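Local atomic coordinates of probable mannosyltransferase KTR4 (Saccharomyces cerevisiae, PDB entry 5A07), a protein that belongs to the glycolipid 2-alpha-mannosyltransferase family in the GT-A clan of glycosyltransferases and holds guanosine-5'-diphosphate and a manganese ion in this structure. Residues Glu44-Ile49 against Glu282-Leu287; Ser85-Asp90 against Phe246-Lys251. All blocks are in the same frame, centred on the assembly; numbering follows the deposited sequence.

Contact 1 of 2, residues Glu44-Ile49 against Glu282-Leu287; sequences EVLDSI and EHPNYL
The puckered ring of Pro-284 is the one ring that takes part in this contact, and Leu-46 meets it at CB. Both methyls of Leu-46 reach that corner: CD1 lies 3.7 Å from Pro-284 CB, and CD2 lies 3.9 Å from the same atom. The contact is helix-to-loop packing at the periphery of this GT-A-type glycosyltransferase. Helix 43-53 lies against the loop that follows helix 272-282, where residues 284-286 make a short 3-10 turn. Leu-46 extends its CG away from its own backbone N (chi1 174°), which carries the two methyls out to the loop. Leu-46 CD1 also meets Leu-287 CD1 at 3.9 Å, and these two side chains cross at about a right angle. All the contacts between the segments are apolar. Val-289 continues the loop's side of this packing, touching both Val-45 and Ile-49. Leu-287 also touches Leu-364 of helix 354-365. Ile-49, one helical turn on from Leu-46, runs past Leu-287 in the opposite direction. The Ile-49 CG2 branch does the touching, 4.0 Å from Leu-287 CD1.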
ATOM      1  N   GLU B  44      30.260  10.664   1.473  1.00 49.49           N
ATOM      2  CA  GLU B  44      30.350   9.609   2.474  1.00 54.30           C
ATOM      3  C   GLU B  44      28.963   9.015   2.791  1.00 43.23           C
ATOM      4  O   GLU B  44      28.784   7.822   2.961  1.00 36.79           O
ATOM      5  CB  GLU B  44      30.891  10.173   3.799  1.00 60.56           C
ATOM      6  CG  GLU B  44      32.301  10.787   3.787  1.00 71.35           C
ATOM      7  CD  GLU B  44      33.029  10.625   5.135  1.00 75.08           C
ATOM      8  OE1 GLU B  44      32.584   9.806   5.970  1.00 73.44           O
ATOM      9  OE2 GLU B  44      34.060  11.303   5.383  1.00 89.82           O
ATOM     10  N   VAL B  45      28.014   9.909   2.919  1.00 42.22           N
ATOM     11  CA  VAL B  45      26.621   9.548   3.222  1.00 45.87           C
ATOM     12  C   VAL B  45      26.063   8.695   2.101  1.00 41.62           C
ATOM     13  O   VAL B  45      25.605   7.577   2.342  1.00 40.24           O
ATOM     14  CB  VAL B  45      25.796  10.807   3.441  1.00 48.67           C
ATOM     15  CG1 VAL B  45      24.331  10.472   3.522  1.00 52.13           C
ATOM     16  CG2 VAL B  45      26.264  11.490   4.736  1.00 50.56           C
ATOM     17  N   LEU B  46      26.236   9.164   0.870  1.00 39.45           N
ATOM     18  CA  LEU B  46      25.791   8.435  -0.280  1.00 39.15           C
ATOM     19  C   LEU B  46      26.466   7.129  -0.455  1.00 41.71           C
ATOM     20  O   LEU B  46      25.794   6.144  -0.734  1.00 40.64           O
ATOM     21  CB  LEU B  46      25.984   9.260  -1.543  1.00 43.65           C
ATOM     22  CG  LEU B  46      25.677   8.520  -2.861  1.00 48.20           C
ATOM     23  CD1 LEU B  46      24.167   8.312  -2.975  1.00 52.05           C
ATOM     24  CD2 LEU B  46      26.207   9.211  -4.122  1.00 48.42           C
ATOM     25  N   ASP B  47      27.786   7.070  -0.311  1.00 35.88           N
ATOM     26  CA  ASP B  47      28.465   5.770  -0.376  1.00 39.85           C
ATOM     27  C   ASP B  47      27.899   4.835   0.667  1.00 35.12           C
ATOM     28  O   ASP B  47      27.731   3.675   0.436  1.00 34.94           O
ATOM     29  CB  ASP B  47      30.008   5.892  -0.176  1.00 45.32           C
ATOM     30  CG  ASP B  47      30.738   4.511  -0.240  1.00 52.82           C
ATOM     31  OD1 ASP B  47      30.865   3.954  -1.360  1.00 60.88           O
ATOM     32  OD2 ASP B  47      31.187   3.965   0.821  1.00 54.24           O
ATOM     33  N   SER B  48      27.681   5.327   1.862  1.00 34.36           N
ATOM     34  CA  SER B  48      27.149   4.445   2.886  1.00 37.63           C
ATOM     35  C   SER B  48      25.722   3.881   2.475  1.00 33.84           C
ATOM     36  O   SER B  48      25.438   2.704   2.651  1.00 28.51           O
ATOM     37  CB  SER B  48      27.062   5.235   4.180  1.00 39.74           C
ATOM     38  OG  SER B  48      26.051   4.703   5.004  1.00 48.81           O
ATOM     39  N   ILE B  49      24.879   4.729   1.882  1.00 31.25           N
ATOM     40  CA  ILE B  49      23.559   4.264   1.429  1.00 30.35           C
ATOM     41  C   ILE B  49      23.702   3.235   0.338  1.00 30.31           C
ATOM     42  O   ILE B  49      23.090   2.137   0.395  1.00 26.15           O
ATOM     43  CB  ILE B  49      22.701   5.429   0.968  1.00 34.34           C
ATOM     44  CG1 ILE B  49      22.345   6.279   2.216  1.00 35.75           C
ATOM     45  CG2 ILE B  49      21.457   4.882   0.264  1.00 32.50           C
ATOM     46  CD1 ILE B  49      21.672   7.587   1.897  1.00 37.52           C
ATOM     47  N   GLU B 282      21.754   6.174 -11.485  1.00 37.06           N
ATOM     48  CA  GLU B 282      21.643   7.385 -12.329  1.00 39.58           C
ATOM     49  C   GLU B 282      21.082   8.610 -11.630  1.00 40.48           C
ATOM     50  O   GLU B 282      21.274   9.700 -12.092  1.00 38.87           O
ATOM     51  CB  GLU B 282      20.785   7.116 -13.585  1.00 45.69           C
ATOM     52  CG  GLU B 282      21.359   6.048 -14.517  1.00 55.13           C
ATOM     53  CD  GLU B 282      20.328   5.555 -15.565  1.00 65.42           C
ATOM     54  OE1 GLU B 282      19.543   6.383 -16.077  1.00 65.68           O
ATOM     55  OE2 GLU B 282      20.271   4.338 -15.870  1.00 67.66           O
ATOM     56  N   HIS B 283      20.352   8.453 -10.522  1.00 38.15           N
ATOM     57  CA  HIS B 283      19.789   9.603  -9.827  1.00 35.47           C
ATOM     58  C   HIS B 283      19.942   9.537  -8.316  1.00 38.08           C
ATOM     59  O   HIS B 283      18.933   9.546  -7.586  1.00 35.62           O
ATOM     60  CB  HIS B 283      18.290   9.699 -10.105  1.00 39.93           C
ATOM     61  CG  HIS B 283      17.963   9.788 -11.543  1.00 41.36           C
ATOM     62  ND1 HIS B 283      17.892  10.994 -12.201  1.00 43.89           N
ATOM     63  CD2 HIS B 283      17.725   8.834 -12.461  1.00 43.95           C
ATOM     64  CE1 HIS B 283      17.620  10.783 -13.467  1.00 40.24           C
ATOM     65  NE2 HIS B 283      17.512   9.482 -13.650  1.00 46.66           N
ATOM     66  N   PRO B 284      21.180   9.545  -7.824  1.00 38.81           N
ATOM     67  CA  PRO B 284      21.430   9.451  -6.378  1.00 34.35           C
ATOM     68  C   PRO B 284      20.823  10.524  -5.546  1.00 31.02           C
ATOM     69  O   PRO B 284      20.531  10.289  -4.348  1.00 28.11           O
ATOM     70  CB  PRO B 284      22.962   9.549  -6.240  1.00 34.80           C
ATOM     71  CG  PRO B 284      23.474   9.940  -7.565  1.00 35.45           C
ATOM     72  CD  PRO B 284      22.415   9.696  -8.616  1.00 36.74           C
ATOM     73  N   ASN B 285      20.666  11.709  -6.128  1.00 28.08           N
ATOM     74  CA  ASN B 285      20.075  12.835  -5.442  1.00 30.80           C
ATOM     75  C   ASN B 285      18.575  12.572  -5.038  1.00 28.29           C
ATOM     76  O   ASN B 285      18.066  13.255  -4.211  1.00 29.95           O
ATOM     77  CB  ASN B 285      20.110  14.060  -6.341  1.00 37.39           C
ATOM     78  CG  ASN B 285      19.628  13.743  -7.793  1.00 50.90           C
ATOM     79  OD1 ASN B 285      20.189  12.861  -8.510  1.00 60.05           O
ATOM     80  ND2 ASN B 285      18.581  14.450  -8.236  1.00 56.75           N
ATOM     81  N   TYR B 286      17.921  11.600  -5.646  1.00 28.97           N
ATOM     82  CA  TYR B 286      16.508  11.279  -5.292  1.00 30.22           C
ATOM     83  C   TYR B 286      16.436  10.459  -4.009  1.00 31.45           C
ATOM     84  O   TYR B 286      15.405  10.450  -3.363  1.00 30.66           O
ATOM     85  CB  TYR B 286      15.831  10.508  -6.437  1.00 27.27           C
ATOM     86  CG  TYR B 286      15.599  11.311  -7.693  1.00 27.33           C
ATOM     87  CD1 TYR B 286      15.591  12.679  -7.693  1.00 28.51           C
ATOM     88  CD2 TYR B 286      15.346  10.665  -8.873  1.00 31.48           C
ATOM     89  CE1 TYR B 286      15.330  13.398  -8.887  1.00 32.09           C
ATOM     90  CE2 TYR B 286      15.090  11.359 -10.029  1.00 29.92           C
ATOM     91  CZ  TYR B 286      15.062  12.717 -10.003  1.00 30.66           C
ATOM     92  OH  TYR B 286      14.849  13.356 -11.169  1.00 32.80           O
ATOM     93  N   LEU B 287      17.524   9.769  -3.660  1.00 29.36           N
ATOM     94  CA  LEU B 287      17.597   9.034  -2.395  1.00 28.81           C
ATOM     95  C   LEU B 287      17.352   9.918  -1.160  1.00 26.96           C
ATOM     96  O   LEU B 287      17.880  10.999  -1.077  1.00 26.92           O
ATOM     97  CB  LEU B 287      18.934   8.284  -2.254  1.00 29.01           C
ATOM     98  CG  LEU B 287      19.147   7.138  -3.225  1.00 28.54           C
ATOM     99  CD1 LEU B 287      20.594   6.678  -3.155  1.00 31.47           C
ATOM    100  CD2 LEU B 287      18.247   5.968  -2.870  1.00 29.55           C
TER

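Contact 2 of 2, residues Ser85-Asp90 against Phe246-Lys251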
ATOM      1  N   SER B  85      -5.689   2.681  21.454  1.00 20.17           N
ATOM      2  CA  SER B  85      -6.927   3.344  21.071  1.00 23.47           C
ATOM      3  C   SER B  85      -6.787   4.274  19.868  1.00 19.95           C
ATOM      4  O   SER B  85      -7.339   3.962  18.811  1.00 23.70           O
ATOM      5  CB  SER B  85      -7.553   4.089  22.235  1.00 27.34           C
ATOM      6  OG  SER B  85      -6.597   4.917  22.673  1.00 34.18           O
ATOM      7  N   GLU B  86      -6.075   5.379  20.026  1.00 18.48           N
ATOM      8  CA  GLU B  86      -5.908   6.369  19.003  1.00 20.16           C
ATOM      9  C   GLU B  86      -4.504   6.905  19.018  1.00 19.03           C
ATOM     10  O   GLU B  86      -3.834   6.747  19.994  1.00 19.68           O
ATOM     11  CB  GLU B  86      -6.747   7.617  19.295  1.00 22.84           C
ATOM     12  CG  GLU B  86      -8.126   7.419  19.691  1.00 26.65           C
ATOM     13  CD  GLU B  86      -8.824   8.743  19.702  1.00 27.12           C
ATOM     14  OE1 GLU B  86      -8.523   9.587  20.567  1.00 27.25           O
ATOM     15  OE2 GLU B  86      -9.659   8.943  18.842  1.00 29.22           O
ATOM     16  N   PRO B  87      -4.081   7.629  17.959  1.00 17.93           N
ATOM     17  CA  PRO B  87      -2.714   8.151  17.962  1.00 18.41           C
ATOM     18  C   PRO B  87      -2.540   9.072  19.144  1.00 21.56           C
ATOM     19  O   PRO B  87      -3.457   9.849  19.464  1.00 21.96           O
ATOM     20  CB  PRO B  87      -2.637   8.901  16.666  1.00 18.43           C
ATOM     21  CG  PRO B  87      -3.602   8.204  15.780  1.00 17.04           C
ATOM     22  CD  PRO B  87      -4.721   7.846  16.667  1.00 17.32           C
ATOM     23  N   LYS B  88      -1.373   8.996  19.769  1.00 23.69           N
ATOM     24  CA  LYS B  88      -1.066   9.804  20.973  1.00 27.21           C
ATOM     25  C   LYS B  88      -0.438  11.113  20.556  1.00 28.25           C
ATOM     26  O   LYS B  88       0.776  11.300  20.657  1.00 27.13           O
ATOM     27  CB  LYS B  88      -0.144   8.995  21.856  1.00 28.45           C
ATOM     28  CG  LYS B  88      -0.916   7.829  22.421  1.00 32.54           C
ATOM     29  CD  LYS B  88       0.028   6.982  23.200  1.00 41.02           C
ATOM     30  CE  LYS B  88      -0.713   6.324  24.321  1.00 45.95           C
ATOM     31  NZ  LYS B  88       0.295   5.682  25.199  1.00 52.52           N
ATOM     32  N   VAL B  89      -1.248  11.982  19.990  1.00 23.12           N
ATOM     33  CA  VAL B  89      -0.835  13.268  19.531  1.00 27.43           C
ATOM     34  C   VAL B  89      -1.876  14.202  20.063  1.00 29.66           C
ATOM     35  O   VAL B  89      -2.994  13.800  20.338  1.00 30.24           O
ATOM     36  CB  VAL B  89      -0.735  13.425  17.980  1.00 29.33           C
ATOM     37  CG1 VAL B  89       0.345  12.523  17.440  1.00 30.53           C
ATOM     38  CG2 VAL B  89      -2.065  13.145  17.266  1.00 30.43           C
ATOM     39  N   ASP B  90      -1.557  15.473  20.194  1.00 34.33           N
ATOM     40  CA  ASP B  90      -2.534  16.377  20.833  1.00 41.28           C
ATOM     41  C   ASP B  90      -3.394  17.152  19.796  1.00 38.74           C
ATOM     42  O   ASP B  90      -4.193  17.995  20.162  1.00 43.37           O
ATOM     43  CB  ASP B  90      -1.812  17.347  21.806  1.00 47.28           C
ATOM     44  CG  ASP B  90      -0.675  18.129  21.126  1.00 59.62           C
ATOM     45  OD1 ASP B  90      -0.647  18.237  19.867  1.00 64.42           O
ATOM     46  OD2 ASP B  90       0.204  18.636  21.850  1.00 73.57           O
ATOM     47  N   PHE B 246      -7.304  12.141   7.211  1.00 16.45           N
ATOM     48  CA  PHE B 246      -6.525  13.056   6.339  1.00 18.60           C
ATOM     49  C   PHE B 246      -5.920  14.217   7.111  1.00 19.07           C
ATOM     50  O   PHE B 246      -4.764  14.595   6.869  1.00 21.25           O
ATOM     51  CB  PHE B 246      -7.360  13.579   5.173  1.00 18.23           C
ATOM     52  CG  PHE B 246      -7.911  12.537   4.256  1.00 18.48           C
ATOM     53  CD1 PHE B 246      -7.164  11.486   3.824  1.00 18.46           C
ATOM     54  CD2 PHE B 246      -9.163  12.682   3.710  1.00 23.04           C
ATOM     55  CE1 PHE B 246      -7.649  10.588   2.909  1.00 18.60           C
ATOM     56  CE2 PHE B 246      -9.664  11.742   2.804  1.00 22.44           C
ATOM     57  CZ  PHE B 246      -8.886  10.694   2.408  1.00 20.71           C
ATOM     58  N   GLN B 247      -6.651  14.781   8.027  1.00 20.34           N
ATOM     59  CA  GLN B 247      -6.099  15.905   8.840  1.00 20.38           C
ATOM     60  C   GLN B 247      -4.992  15.408   9.763  1.00 21.86           C
ATOM     61  O   GLN B 247      -4.065  16.147  10.015  1.00 19.98           O
ATOM     62  CB  GLN B 247      -7.195  16.668   9.654  1.00 19.35           C
ATOM     63  CG  GLN B 247      -8.223  17.366   8.774  1.00 21.30           C
ATOM     64  CD  GLN B 247      -7.696  18.594   8.021  1.00 23.39           C
ATOM     65  OE1 GLN B 247      -6.559  18.652   7.656  1.00 28.47           O
ATOM     66  NE2 GLN B 247      -8.569  19.578   7.800  1.00 23.83           N
ATOM     67  N   PHE B 248      -5.100  14.175  10.295  1.00 17.69           N
ATOM     68  CA  PHE B 248      -4.022  13.602  11.042  1.00 18.06           C
ATOM     69  C   PHE B 248      -2.765  13.500  10.209  1.00 18.15           C
ATOM     70  O   PHE B 248      -1.657  13.883  10.640  1.00 19.81           O
ATOM     71  CB  PHE B 248      -4.411  12.237  11.612  1.00 18.68           C
ATOM     72  CG  PHE B 248      -3.258  11.455  12.100  1.00 18.47           C
ATOM     73  CD1 PHE B 248      -2.773  11.647  13.375  1.00 19.10           C
ATOM     74  CD2 PHE B 248      -2.618  10.530  11.259  1.00 18.20           C
ATOM     75  CE1 PHE B 248      -1.645  10.973  13.841  1.00 19.97           C
ATOM     76  CE2 PHE B 248      -1.508   9.806  11.718  1.00 18.70           C
ATOM     77  CZ  PHE B 248      -1.001  10.045  13.005  1.00 20.24           C
ATOM     78  N   MET B 249      -2.921  13.065   8.973  1.00 18.72           N
ATOM     79  CA  MET B 249      -1.755  12.929   8.064  1.00 18.91           C
ATOM     80  C   MET B 249      -1.098  14.303   7.845  1.00 20.95           C
ATOM     81  O   MET B 249       0.135  14.455   7.873  1.00 19.86           O
ATOM     82  CB  MET B 249      -2.153  12.394   6.679  1.00 19.73           C
ATOM     83  CG  MET B 249      -2.886  11.073   6.574  1.00 23.77           C
ATOM     84  SD  MET B 249      -1.858   9.772   7.097  1.00 27.48           S
ATOM     85  CE  MET B 249      -0.887   9.523   5.580  1.00 23.90           C
ATOM     86  N   ASN B 250      -1.923  15.260   7.540  1.00 20.72           N
ATOM     87  CA  ASN B 250      -1.443  16.585   7.228  1.00 26.43           C
ATOM     88  C   ASN B 250      -0.766  17.226   8.443  1.00 26.35           C
ATOM     89  O   ASN B 250       0.363  17.736   8.346  1.00 26.50           O
ATOM     90  CB  ASN B 250      -2.613  17.467   6.787  1.00 27.99           C
ATOM     91  CG  ASN B 250      -2.132  18.736   6.172  1.00 34.71           C
ATOM     92  OD1 ASN B 250      -1.644  18.753   5.071  1.00 32.68           O
ATOM     93  ND2 ASN B 250      -2.171  19.779   6.941  1.00 42.50           N
ATOM     94  N   LYS B 251      -1.448  17.216   9.589  1.00 23.72           N
ATOM     95  CA  LYS B 251      -0.920  17.819  10.768  1.00 25.30           C
ATOM     96  C   LYS B 251       0.353  17.144  11.294  1.00 28.25           C
ATOM     97  O   LYS B 251       1.126  17.787  11.963  1.00 26.76           O
ATOM     98  CB  LYS B 251      -1.984  17.874  11.867  1.00 31.21           C
ATOM     99  CG  LYS B 251      -1.703  18.869  12.934  1.00 47.07           C
ATOM    100  CD  LYS B 251      -1.789  20.334  12.453  1.00 51.74           C
ATOM    101  CE  LYS B 251      -1.060  21.294  13.404  1.00 59.53           C
ATOM    102  NZ  LYS B 251      -1.655  21.225  14.768  1.00 65.17           N
TER
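Apolar packing carries the contact, and it converges on one ring. Phe-248 leans out of helix 245-251 toward Pro-87 and Val-89, and its CE1 is the atom both of them meet. Pro-87 CB lies 3.6 Å from Phe-248 CE1, and Pro-87 CG lies 3.9 Å from the same ring carbon. The proline comes in obliquely. Val-89 sends one methyl to the ring edge, near the ring plane, with CG2 at 4.1 Å from Phe-248 CE1. Its chi1 of -65° sets CG2 between the backbone N and the carbonyl carbon. Phe-248 has its CG swung away from the backbone N (chi1 166°), and this carries the ring from the helix to the loop.

One backbone turn goes with this pattern. Lys-88 is the centre of an inverse gamma turn, with a weak bond of 3.1 Å from Val-89 N to Pro-87 O. Pro-87 and Val-89, on either side of it in sequence, both point toward the helix, while Lys-88 starts out away from it. In this GT-A-type fold the loop joins helix 65-80 to strand 105-110, and helix 245-251 runs just ahead of strand 256-262. The contact thus sets an N-terminal connection against a helix beside the central mixed sheet. The Phe-248 ring also meets His-372 of strand 371-373 edge-to-face. Pro-87 touches Tyr-243 and the C-terminal Tyr-434 as well.

Charged groups lie around the contact and do not bridge it. Glu-86 turns to Arg-94 in a salt bridge within the same long loop. Asp-90 and Lys-251 have opposite charges and do not touch. Asp-90 OD1 and Lys-251 NZ are 6.0 Å apart, so any attraction between them is probably weak.

From the modelled start at residue 41, the chain enters helix 43-53, the first half of contact 1. Helix 65-80 follows, and then the loop holding 85-90 opens contact 2. The chain next builds strands 105-110, 138-142, 164-168 and 227-230 of the central sheet, with helices between them. Helix 245-251 then closes contact 2 over 155 intervening residues. Strand 256-262 and helix 272-282 lead to 282-287, where contact 1 closes over 232. Contact 2 is therefore nested within contact 1. Contact 1 ties the first modelled helix to an outer loop, and contact 2 ties the loop between helix 65-80 and strand 105-110 to helix 245-251, which packs on the central sheet. Their centres lie about 32 Å apart.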